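Local coordinates for RNA pseudouridylate synthase domain-containing protein 1 (PDB 5VBB), which probably isomerises uridine to pseudouridine in RNA, at residues Val150-Leu155 / Ala236-His241; Tyr87-Glu92 / Leu213-Asp218; Ile118-Thr123 / Gly171-Leu176. All blocks are in the same frame, centred on the assembly; numbering follows the deposited sequence.

Contact 1: Val150-Leu155 / Ala236-His241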
loop_
_atom_site.group_PDB
_atom_site.type_symbol
_atom_site.label_atom_id
_atom_site.label_comp_id
_atom_site.label_asym_id
_atom_site.label_seq_id
_atom_site.Cartn_x
_atom_site.Cartn_y
_atom_site.Cartn_z
ATOM N N VAL A 150 -14.601 -4.098 1.254
ATOM C CA VAL A 150 -15.029 -3.626 -0.056
ATOM C C VAL A 150 -15.711 -2.264 0.106
ATOM O O VAL A 150 -16.665 -2.160 0.859
ATOM C CB VAL A 150 -15.936 -4.641 -0.773
ATOM C CG1 VAL A 150 -16.339 -4.134 -2.138
ATOM C CG2 VAL A 150 -15.253 -5.996 -0.918
ATOM N N LEU A 151 -15.215 -1.228 -0.600
ATOM C CA LEU A 151 -15.763 0.118 -0.513
ATOM C C LEU A 151 -16.795 0.349 -1.595
ATOM O O LEU A 151 -17.878 0.873 -1.328
ATOM C CB LEU A 151 -14.652 1.147 -0.637
ATOM C CG LEU A 151 -13.569 1.071 0.398
ATOM C CD1 LEU A 151 -12.419 1.981 0.002
ATOM C CD2 LEU A 151 -14.128 1.321 1.813
ATOM N N GLU A 152 -16.455 -0.011 -2.840
ATOM C CA GLU A 152 -17.335 0.232 -3.972
ATOM C C GLU A 152 -17.115 -0.779 -5.071
ATOM O O GLU A 152 -16.034 -1.337 -5.183
ATOM C CB GLU A 152 -17.032 1.648 -4.593
ATOM C CG GLU A 152 -17.618 2.877 -3.882
ATOM C CD GLU A 152 -17.245 4.238 -4.458
ATOM O OE1 GLU A 152 -16.040 4.443 -4.708
ATOM O OE2 GLU A 152 -18.139 5.095 -4.662
ATOM N N HIS A 153 -18.140 -0.957 -5.922
ATOM C CA HIS A 153 -18.043 -1.706 -7.172
ATOM C C HIS A 153 -18.153 -0.654 -8.259
ATOM O O HIS A 153 -18.885 0.332 -8.110
ATOM C CB HIS A 153 -19.172 -2.726 -7.352
ATOM C CG HIS A 153 -19.060 -3.937 -6.486
ATOM N ND1 HIS A 153 -20.140 -4.761 -6.283
ATOM C CD2 HIS A 153 -17.988 -4.454 -5.835
ATOM C CE1 HIS A 153 -19.724 -5.704 -5.452
ATOM N NE2 HIS A 153 -18.428 -5.578 -5.186
ATOM N N GLY A 154 -17.447 -0.883 -9.356
ATOM C CA GLY A 154 -17.483 0.016 -10.496
ATOM C C GLY A 154 -16.809 -0.585 -11.699
ATOM O O GLY A 154 -16.462 -1.770 -11.683
ATOM N N LEU A 155 -16.502 0.259 -12.690
ATOM C CA LEU A 155 -15.751 -0.196 -13.845
ATOM C C LEU A 155 -14.461 0.620 -13.928
ATOM O O LEU A 155 -14.504 1.829 -13.696
ATOM C CB LEU A 155 -16.531 -0.045 -15.161
ATOM C CG LEU A 155 -17.927 -0.672 -15.258
ATOM C CD1 LEU A 155 -18.586 -0.240 -16.498
ATOM C CD2 LEU A 155 -17.871 -2.195 -15.160
ATOM N N ALA A 236 -10.423 9.544 -14.791
ATOM C CA ALA A 236 -11.700 9.412 -15.454
ATOM C C ALA A 236 -11.965 7.993 -15.992
ATOM O O ALA A 236 -13.095 7.725 -16.360
ATOM C CB ALA A 236 -11.816 10.432 -16.564
ATOM N N CYS A 237 -10.975 7.078 -15.973
ATOM C CA CYS A 237 -11.224 5.676 -16.309
ATOM C C CYS A 237 -11.965 4.971 -15.147
ATOM O O CYS A 237 -12.551 3.920 -15.370
ATOM C CB CYS A 237 -9.929 4.943 -16.638
ATOM S SG CYS A 237 -9.221 5.403 -18.217
ATOM N N TRP A 238 -11.900 5.513 -13.920
ATOM C CA TRP A 238 -12.566 4.913 -12.765
ATOM C C TRP A 238 -13.988 5.454 -12.702
ATOM O O TRP A 238 -14.188 6.659 -12.523
ATOM C CB TRP A 238 -11.798 5.206 -11.457
ATOM C CG TRP A 238 -12.511 4.874 -10.172
ATOM C CD1 TRP A 238 -12.604 5.689 -9.079
ATOM C CD2 TRP A 238 -13.138 3.632 -9.797
ATOM N NE1 TRP A 238 -13.334 5.075 -8.092
ATOM C CE2 TRP A 238 -13.629 3.798 -8.480
ATOM C CE3 TRP A 238 -13.414 2.422 -10.466
ATOM C CZ2 TRP A 238 -14.378 2.809 -7.827
ATOM C CZ3 TRP A 238 -14.155 1.450 -9.810
ATOM C CH2 TRP A 238 -14.633 1.650 -8.508
ATOM N N SER A 239 -14.960 4.540 -12.831
ATOM C CA SER A 239 -16.381 4.840 -12.812
ATOM C C SER A 239 -17.090 4.025 -11.712
ATOM O O SER A 239 -17.577 2.910 -11.956
ATOM C CB SER A 239 -16.999 4.571 -14.177
ATOM O OG SER A 239 -18.286 5.158 -14.225
ATOM N N PRO A 240 -17.164 4.575 -10.492
ATOM C CA PRO A 240 -17.882 3.858 -9.416
ATOM C C PRO A 240 -19.373 3.787 -9.696
ATOM O O PRO A 240 -19.921 4.782 -10.151
ATOM C CB PRO A 240 -17.581 4.671 -8.152
ATOM C CG PRO A 240 -16.892 5.882 -8.574
ATOM C CD PRO A 240 -16.628 5.872 -10.038
ATOM N N HIS A 241 -20.013 2.613 -9.484
ATOM C CA HIS A 241 -21.466 2.468 -9.695
ATOM C C HIS A 241 -22.224 2.066 -8.422
ATOM O O HIS A 241 -23.374 2.489 -8.290
ATOM C CB HIS A 241 -21.861 1.510 -10.830
ATOM C CG HIS A 241 -21.234 0.154 -10.871
ATOM N ND1 HIS A 241 -21.610 -0.862 -9.983
ATOM C CD2 HIS A 241 -20.467 -0.393 -11.846
ATOM C CE1 HIS A 241 -20.945 -1.943 -10.377
ATOM N NE2 HIS A 241 -20.204 -1.684 -11.477
HETATM O O HOH W 1 -14.408 6.313 -5.736
#
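Gly-154 sits between two aromatic rings of strand 238-241, the indole of Trp-238 against one side of its CA and the imidazole of His-241 against the other. Three backbone bonds join the antiparallel strands: His-241 N to His-153 O, on a carbonyl lone pair, and the reciprocal pair between Leu-155 and Ser-239. The Trp-238 side chain leaves its backbone heading away from strand 150-155, but chi1 169° sets CG anti to the backbone N, and the turn of the ring about CB-CG (chi2 -133°) brings its six-membered part against that strand. From CB and CG outward, CE3 is the first atom to touch, 3.5 Å from Leu-155 O. CZ3 follows, 3.7 Å from Gly-154 CA, with CH2 close behind. CZ2 then lies 3.9 Å from Glu-152 OE1, which approaches at the ring edge. On the pyrrole side, NE1 donates to a water at 2.9 Å, and this water donates in turn to Glu-152 OE1 at 2.7 Å. Across the strand, Gly-154 CA makes a CH-pi contact 3.6 Å from the centroid of the His-241 ring, whose same face also meets His-153 O. An alanine in place of Trp-238 would probably open a gap beside Gly-154 CA and leave the bridging water without its indole donor. The Glu-152 carboxylate thus reaches the indole N-H through water, in a relay that runs from ring nitrogen to water to carboxylate and that a negative charge on Glu-152 would be expected to strengthen.

Contact 2: Tyr87-Glu92 / Leu213-Asp218; sequences YRCFKE and LRIPTD
Cys-89 and Phe-90, one helical step apart, meet Ile-215 through different branches of its side chain. Helix 87-91 crosses strand 213-216 at 109°, its axis 8.2 Å away, and the space between is filled by Cys-89, the Phe-90 ring and the branches of Ile-215. Cys-89 CB lies 4.0 Å from Ile-215 CG2. Its sulfur, set beside the backbone N (chi1 -59°), reaches the end of the strand, where SG is 3.4 Å from Pro-216 O and also touches Pro-216 CD and Thr-217 CG2. The chain bends here, because Pro-216 is the centre of an inverse gamma turn closed by a weak bond of 3.0 Å from Thr-217 N to Ile-215 O. Pro-216 O accepts a hydrogen bond from Arg-94 NH2; the Cys-89 sulfur only packs against it. Farther out on the Ile-215 side chain, CD1 comes 3.9 Å from Phe-90 CE2 and equally near CZ, approaching the ring obliquely. The phenyl ring also stacks on His-64, and Ile-215 continues onto Cys-75 of strand 73-77.

The other flank is loose and polar. Arg-88 and Asp-218, both exposed, form a long salt bridge, with Arg-88 NH1 3.6 Å from Asp-218 OD2. The oxygen lies at the edge of the guanidinium, near its plane, but the two charged groups are turned 62° against each other, so only one nitrogen and one oxygen face each other. At this length the pair would probably add little to the grip of the apolar part. Helices packed against an antiparallel sheet are part of the pseudouridine synthase fold, and here the last turn of helix 80-91 covers the end of strand 208-216, which pairs with strands 96-104 and 221-225.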
loop_
_atom_site.group_PDB
_atom_site.type_symbol
_atom_site.label_atom_id
_atom_site.label_comp_id
_atom_site.label_asym_id
_atom_site.label_seq_id
_atom_site.Cartn_x
_atom_site.Cartn_y
_atom_site.Cartn_z
ATOM N N TYR A 87 12.140 2.868 14.566
ATOM C CA TYR A 87 12.638 1.499 14.352
ATOM C C TYR A 87 12.093 0.563 15.420
ATOM O O TYR A 87 11.730 -0.561 15.099
ATOM C CB TYR A 87 14.176 1.467 14.316
ATOM C CG TYR A 87 14.790 0.085 14.371
ATOM C CD1 TYR A 87 14.712 -0.777 13.283
ATOM C CD2 TYR A 87 15.503 -0.339 15.487
ATOM C CE1 TYR A 87 15.296 -2.041 13.317
ATOM C CE2 TYR A 87 16.117 -1.589 15.523
ATOM C CZ TYR A 87 16.015 -2.439 14.432
ATOM O OH TYR A 87 16.598 -3.686 14.443
ATOM N N ARG A 88 12.002 1.043 16.671
ATOM C CA ARG A 88 11.409 0.288 17.782
ATOM C C ARG A 88 9.936 -0.082 17.490
ATOM O O ARG A 88 9.593 -1.251 17.614
ATOM C CB ARG A 88 11.530 1.062 19.114
ATOM C CG ARG A 88 12.388 0.356 20.153
ATOM C CD ARG A 88 12.786 1.289 21.273
ATOM N NE ARG A 88 13.909 2.155 20.891
ATOM C CZ ARG A 88 13.949 3.490 20.981
ATOM N NH1 ARG A 88 12.902 4.171 21.447
ATOM N NH2 ARG A 88 15.038 4.154 20.605
ATOM N N CYS A 89 9.087 0.883 17.058
ATOM C CA CYS A 89 7.666 0.598 16.732
ATOM C C CYS A 89 7.528 -0.460 15.674
ATOM O O CYS A 89 6.639 -1.303 15.797
ATOM C CB CYS A 89 6.910 1.857 16.311
ATOM S SG CYS A 89 6.910 3.149 17.548
ATOM N N PHE A 90 8.344 -0.408 14.614
ATOM C CA PHE A 90 8.228 -1.399 13.546
ATOM C C PHE A 90 8.662 -2.784 14.013
ATOM O O PHE A 90 7.914 -3.741 13.833
ATOM C CB PHE A 90 9.024 -0.978 12.288
ATOM C CG PHE A 90 8.310 0.073 11.469
ATOM C CD1 PHE A 90 7.344 -0.284 10.545
ATOM C CD2 PHE A 90 8.549 1.417 11.680
ATOM C CE1 PHE A 90 6.666 0.685 9.812
ATOM C CE2 PHE A 90 7.850 2.389 10.962
ATOM C CZ PHE A 90 6.903 2.014 10.040
ATOM N N LYS A 91 9.820 -2.866 14.667
ATOM C CA LYS A 91 10.403 -4.125 15.166
ATOM C C LYS A 91 9.520 -4.762 16.255
ATOM O O LYS A 91 9.425 -5.983 16.315
ATOM C CB LYS A 91 11.848 -3.915 15.676
ATOM C CG LYS A 91 12.901 -4.773 14.981
ATOM C CD LYS A 91 12.956 -6.181 15.552
ATOM C CE LYS A 91 14.026 -7.042 14.921
ATOM N N GLU A 92 8.817 -3.948 17.042
ATOM C CA GLU A 92 7.869 -4.444 18.046
ATOM C C GLU A 92 6.450 -4.617 17.513
ATOM O O GLU A 92 5.556 -4.927 18.299
ATOM C CB GLU A 92 7.847 -3.515 19.246
ATOM C CG GLU A 92 9.157 -3.538 19.998
ATOM C CD GLU A 92 9.212 -2.543 21.134
ATOM O OE1 GLU A 92 8.178 -1.890 21.411
ATOM O OE2 GLU A 92 10.303 -2.391 21.727
ATOM N N LEU A 213 -1.229 5.600 7.966
ATOM C CA LEU A 213 -0.009 5.167 8.647
ATOM C C LEU A 213 0.028 5.791 10.038
ATOM O O LEU A 213 -0.224 6.971 10.181
ATOM C CB LEU A 213 1.224 5.550 7.813
ATOM C CG LEU A 213 2.630 5.332 8.426
ATOM C CD1 LEU A 213 2.968 3.838 8.510
ATOM C CD2 LEU A 213 3.698 6.091 7.602
ATOM N N ARG A 214 0.239 4.985 11.065
ATOM C CA ARG A 214 0.324 5.456 12.436
ATOM C C ARG A 214 1.532 4.804 13.061
ATOM O O ARG A 214 1.584 3.582 13.089
ATOM C CB ARG A 214 -0.925 5.102 13.223
ATOM C CG ARG A 214 -1.000 5.806 14.585
ATOM C CD ARG A 214 -1.841 5.027 15.590
ATOM N NE ARG A 214 -3.191 4.779 15.108
ATOM C CZ ARG A 214 -4.073 3.945 15.656
ATOM N NH1 ARG A 214 -3.761 3.251 16.746
ATOM N NH2 ARG A 214 -5.272 3.801 15.122
ATOM N N ILE A 215 2.507 5.619 13.552
ATOM C CA ILE A 215 3.749 5.148 14.149
ATOM C C ILE A 215 3.766 5.768 15.576
ATOM O O ILE A 215 4.023 6.956 15.726
ATOM C CB ILE A 215 4.953 5.570 13.298
ATOM C CG1 ILE A 215 4.756 5.138 11.799
ATOM C CG2 ILE A 215 6.249 4.994 13.898
ATOM C CD1 ILE A 215 5.758 5.660 10.845
ATOM N N PRO A 216 3.375 4.990 16.594
ATOM C CA PRO A 216 3.244 5.546 17.952
ATOM C C PRO A 216 4.579 5.604 18.679
ATOM O O PRO A 216 4.824 4.828 19.594
ATOM C CB PRO A 216 2.247 4.591 18.596
ATOM C CG PRO A 216 2.568 3.260 17.975
ATOM C CD PRO A 216 2.932 3.580 16.542
ATOM N N THR A 217 5.447 6.541 18.280
ATOM C CA THR A 217 6.779 6.651 18.899
ATOM C C THR A 217 6.697 7.258 20.310
ATOM O O THR A 217 5.715 7.896 20.672
ATOM C CB THR A 217 7.787 7.451 18.027
ATOM O OG1 THR A 217 7.559 8.862 18.166
ATOM C CG2 THR A 217 7.771 7.051 16.564
ATOM N N ASP A 218 7.764 7.072 21.077
ATOM C CA ASP A 218 7.868 7.577 22.463
ATOM C C ASP A 218 7.585 9.090 22.573
ATOM O O ASP A 218 6.868 9.493 23.482
ATOM C CB ASP A 218 9.237 7.253 23.073
ATOM C CG ASP A 218 10.461 7.663 22.270
ATOM O OD1 ASP A 218 10.296 8.335 21.235
ATOM O OD2 ASP A 218 11.589 7.296 22.675
#

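Contact 3: Ile118-Thr123 / Gly171-Leu176; sequences IGRNST and GRTHQL. With SO4 (sulfate ion), chain D; SO4 (sulfate ion), chain C.
Strand 118-121 passes a type II turn from Arg-172 to Gln-175, with Ile-118 CA and Arg-172 CA 6.9 Å apart and His-174 at the N-cap of the helix that follows. Ile-118 packs against the turn, its CD1 3.9 Å from Gln-175 CG, while its CB meets the CG of Arg-172. The polar side chains come together around a sulfate ion. Arg-120, extended from CG to NE (chi3 178°), donates from NE to O1 of this sulfate at 3.0 Å, nearly straight, and from NH2 to O4. Thr-173 OG1 donates to the same O4 at 2.6 Å, and Thr-173 N bonds to O3. Arg-120 NH2 and Thr-173 OG1 are close but poorly angled for a bond to each other; the shared sulfate oxygen links them instead.

The sequence Gly-Arg-Thr-His-Gln-Leu of this segment matches a motif known from RluA-type synthases, and the side chain of Thr-173 lies about 6 Å from that of Asp-67, the active-site aspartate by similarity. The sulfates probably come from the crystallisation liquor, but their basic surroundings are consistent with places for RNA phosphates.

Arg-172, bent at chi2 (-87°) and again at chi3, lies between the two ions. Its NH1 donates to O2 of the first sulfate at 2.9 Å, with NE bonding to O3, while NH2 turns to O1 of the second at 3.0 Å and also bonds to Pro-143 O. Gly-171 N holds that second sulfate as well. Within the turn segment, Arg-172 N donates to Gln-175 OE1 at 3.0 Å from 22° off the carbonyl plane; OE1 also accepts from Thr-170, and Gln-175 NE2 reaches Thr-146.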
loop_
_atom_site.group_PDB
_atom_site.type_symbol
_atom_site.label_atom_id
_atom_site.label_comp_id
_atom_site.label_asym_id
_atom_site.label_seq_id
_atom_site.Cartn_x
_atom_site.Cartn_y
_atom_site.Cartn_z
ATOM N N ILE A 118 2.295 -16.710 3.204
ATOM C CA ILE A 118 3.079 -16.239 2.068
ATOM C C ILE A 118 4.495 -16.726 2.220
ATOM O O ILE A 118 5.098 -16.521 3.253
ATOM C CB ILE A 118 2.992 -14.701 1.937
ATOM C CG1 ILE A 118 1.528 -14.312 1.685
ATOM C CG2 ILE A 118 3.896 -14.180 0.797
ATOM C CD1 ILE A 118 1.201 -12.821 1.584
ATOM N N GLY A 119 4.991 -17.405 1.201
ATOM C CA GLY A 119 6.368 -17.860 1.139
ATOM C C GLY A 119 7.067 -17.237 -0.044
ATOM O O GLY A 119 6.490 -16.418 -0.770
ATOM N N ARG A 120 8.313 -17.633 -0.262
ATOM C CA ARG A 120 9.095 -17.130 -1.385
ATOM C C ARG A 120 9.092 -18.203 -2.481
ATOM O O ARG A 120 9.072 -19.414 -2.224
ATOM C CB ARG A 120 10.488 -16.677 -0.929
ATOM C CG ARG A 120 10.397 -15.251 -0.383
ATOM C CD ARG A 120 11.541 -14.818 0.509
ATOM N NE ARG A 120 11.378 -13.424 0.942
ATOM C CZ ARG A 120 11.667 -12.343 0.214
ATOM N NH1 ARG A 120 12.150 -12.466 -1.019
ATOM N NH2 ARG A 120 11.475 -11.128 0.716
ATOM N N ASN A 121 8.960 -17.724 -3.711
ATOM C CA ASN A 121 8.825 -18.568 -4.868
ATOM C C ASN A 121 10.212 -19.071 -5.283
ATOM O O ASN A 121 11.108 -18.265 -5.544
ATOM C CB ASN A 121 8.178 -17.757 -6.001
ATOM C CG ASN A 121 7.386 -18.570 -6.969
ATOM O OD1 ASN A 121 7.564 -19.783 -7.095
ATOM N ND2 ASN A 121 6.496 -17.903 -7.689
ATOM N N SER A 122 10.380 -20.389 -5.297
ATOM C CA SER A 122 11.616 -21.070 -5.699
ATOM C C SER A 122 11.541 -21.486 -7.178
ATOM O O SER A 122 12.570 -21.806 -7.777
ATOM C CB SER A 122 11.812 -22.325 -4.852
ATOM O OG SER A 122 11.059 -23.416 -5.363
ATOM N N THR A 123 10.324 -21.546 -7.752
ATOM C CA THR A 123 10.173 -21.957 -9.148
ATOM C C THR A 123 10.577 -20.804 -10.057
ATOM O O THR A 123 11.547 -20.937 -10.797
ATOM C CB THR A 123 8.738 -22.473 -9.436
ATOM N N GLY A 171 3.680 -8.147 7.842
ATOM C CA GLY A 171 4.514 -7.408 6.917
ATOM C C GLY A 171 5.220 -8.242 5.874
ATOM O O GLY A 171 6.382 -7.989 5.589
ATOM N N ARG A 172 4.530 -9.170 5.221
ATOM C CA ARG A 172 5.211 -10.024 4.227
ATOM C C ARG A 172 5.549 -9.208 2.998
ATOM O O ARG A 172 4.819 -8.295 2.679
ATOM C CB ARG A 172 4.337 -11.225 3.817
ATOM C CG ARG A 172 3.785 -12.066 4.951
ATOM C CD ARG A 172 4.772 -13.148 5.360
ATOM N NE ARG A 172 5.988 -12.551 5.927
ATOM C CZ ARG A 172 6.110 -12.054 7.156
ATOM N NH1 ARG A 172 7.261 -11.522 7.551
ATOM N NH2 ARG A 172 5.084 -12.091 8.007
ATOM N N THR A 173 6.587 -9.572 2.263
ATOM C CA THR A 173 6.930 -8.851 1.027
ATOM C C THR A 173 5.789 -9.007 0.021
ATOM O O THR A 173 5.207 -10.074 -0.059
ATOM C CB THR A 173 8.271 -9.363 0.485
ATOM O OG1 THR A 173 9.303 -8.952 1.374
ATOM C CG2 THR A 173 8.561 -8.866 -0.951
ATOM N N HIS A 174 5.383 -7.926 -0.647
ATOM C CA HIS A 174 4.270 -7.925 -1.621
ATOM C C HIS A 174 2.969 -8.550 -1.059
ATOM O O HIS A 174 2.159 -9.080 -1.820
ATOM C CB HIS A 174 4.671 -8.652 -2.896
ATOM C CG HIS A 174 5.929 -8.155 -3.540
ATOM N ND1 HIS A 174 6.652 -8.961 -4.389
ATOM C CD2 HIS A 174 6.554 -6.961 -3.437
ATOM C CE1 HIS A 174 7.669 -8.224 -4.815
ATOM N NE2 HIS A 174 7.665 -7.027 -4.249
ATOM N N GLN A 175 2.777 -8.506 0.259
ATOM C CA GLN A 175 1.619 -9.149 0.903
ATOM C C GLN A 175 0.285 -8.853 0.285
ATOM O O GLN A 175 -0.478 -9.764 -0.010
ATOM C CB GLN A 175 1.520 -8.723 2.352
ATOM C CG GLN A 175 0.343 -9.361 3.061
ATOM C CD GLN A 175 0.460 -9.396 4.552
ATOM O OE1 GLN A 175 1.532 -9.646 5.125
ATOM N NE2 GLN A 175 -0.637 -9.149 5.230
ATOM N N LEU A 176 -0.020 -7.576 0.131
ATOM C CA LEU A 176 -1.343 -7.163 -0.341
ATOM C C LEU A 176 -1.549 -7.616 -1.772
ATOM O O LEU A 176 -2.619 -8.102 -2.125
ATOM C CB LEU A 176 -1.459 -5.626 -0.248
ATOM C CG LEU A 176 -1.211 -5.071 1.142
ATOM C CD1 LEU A 176 -1.191 -3.588 1.128
ATOM C CD2 LEU A 176 -2.226 -5.596 2.130
HETATM S S SO4 D . 9.108 -11.913 3.957
HETATM O O1 SO4 D . 9.960 -13.037 3.578
HETATM O O2 SO4 D . 9.228 -11.652 5.408
HETATM O O3 SO4 D . 7.714 -12.172 3.562
HETATM O O4 SO4 D . 9.553 -10.757 3.238
HETATM S S SO4 C . 5.436 -9.686 10.611
HETATM O O1 SO4 C . 4.492 -10.800 10.674
HETATM O O2 SO4 C . 6.718 -10.137 11.087
HETATM O O3 SO4 C . 5.639 -9.250 9.260
HETATM O O4 SO4 C . 4.938 -8.570 11.401
#

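Contacts 1 and 2 both reach the large antiparallel sheet, through strands 146-156 and 208-216, but on opposite sides of the chain's centre, with their own centres 34 Å apart. Contact 3 lies beside the probable catalytic region, the Thr-173 side chain about 6 Å from that of Asp-67, and it binds the sulfates. It is nearer to contact 2 than to contact 1: the centres are 23 and 28 Å apart, and the nearest atoms about 8 and 12 Å. Helix 175-182, which begins in contact 3, is followed in the chain by strand 208-216 of contact 2. None of the three touches another, and contacts 1 and 2 lie away from the annotated sites.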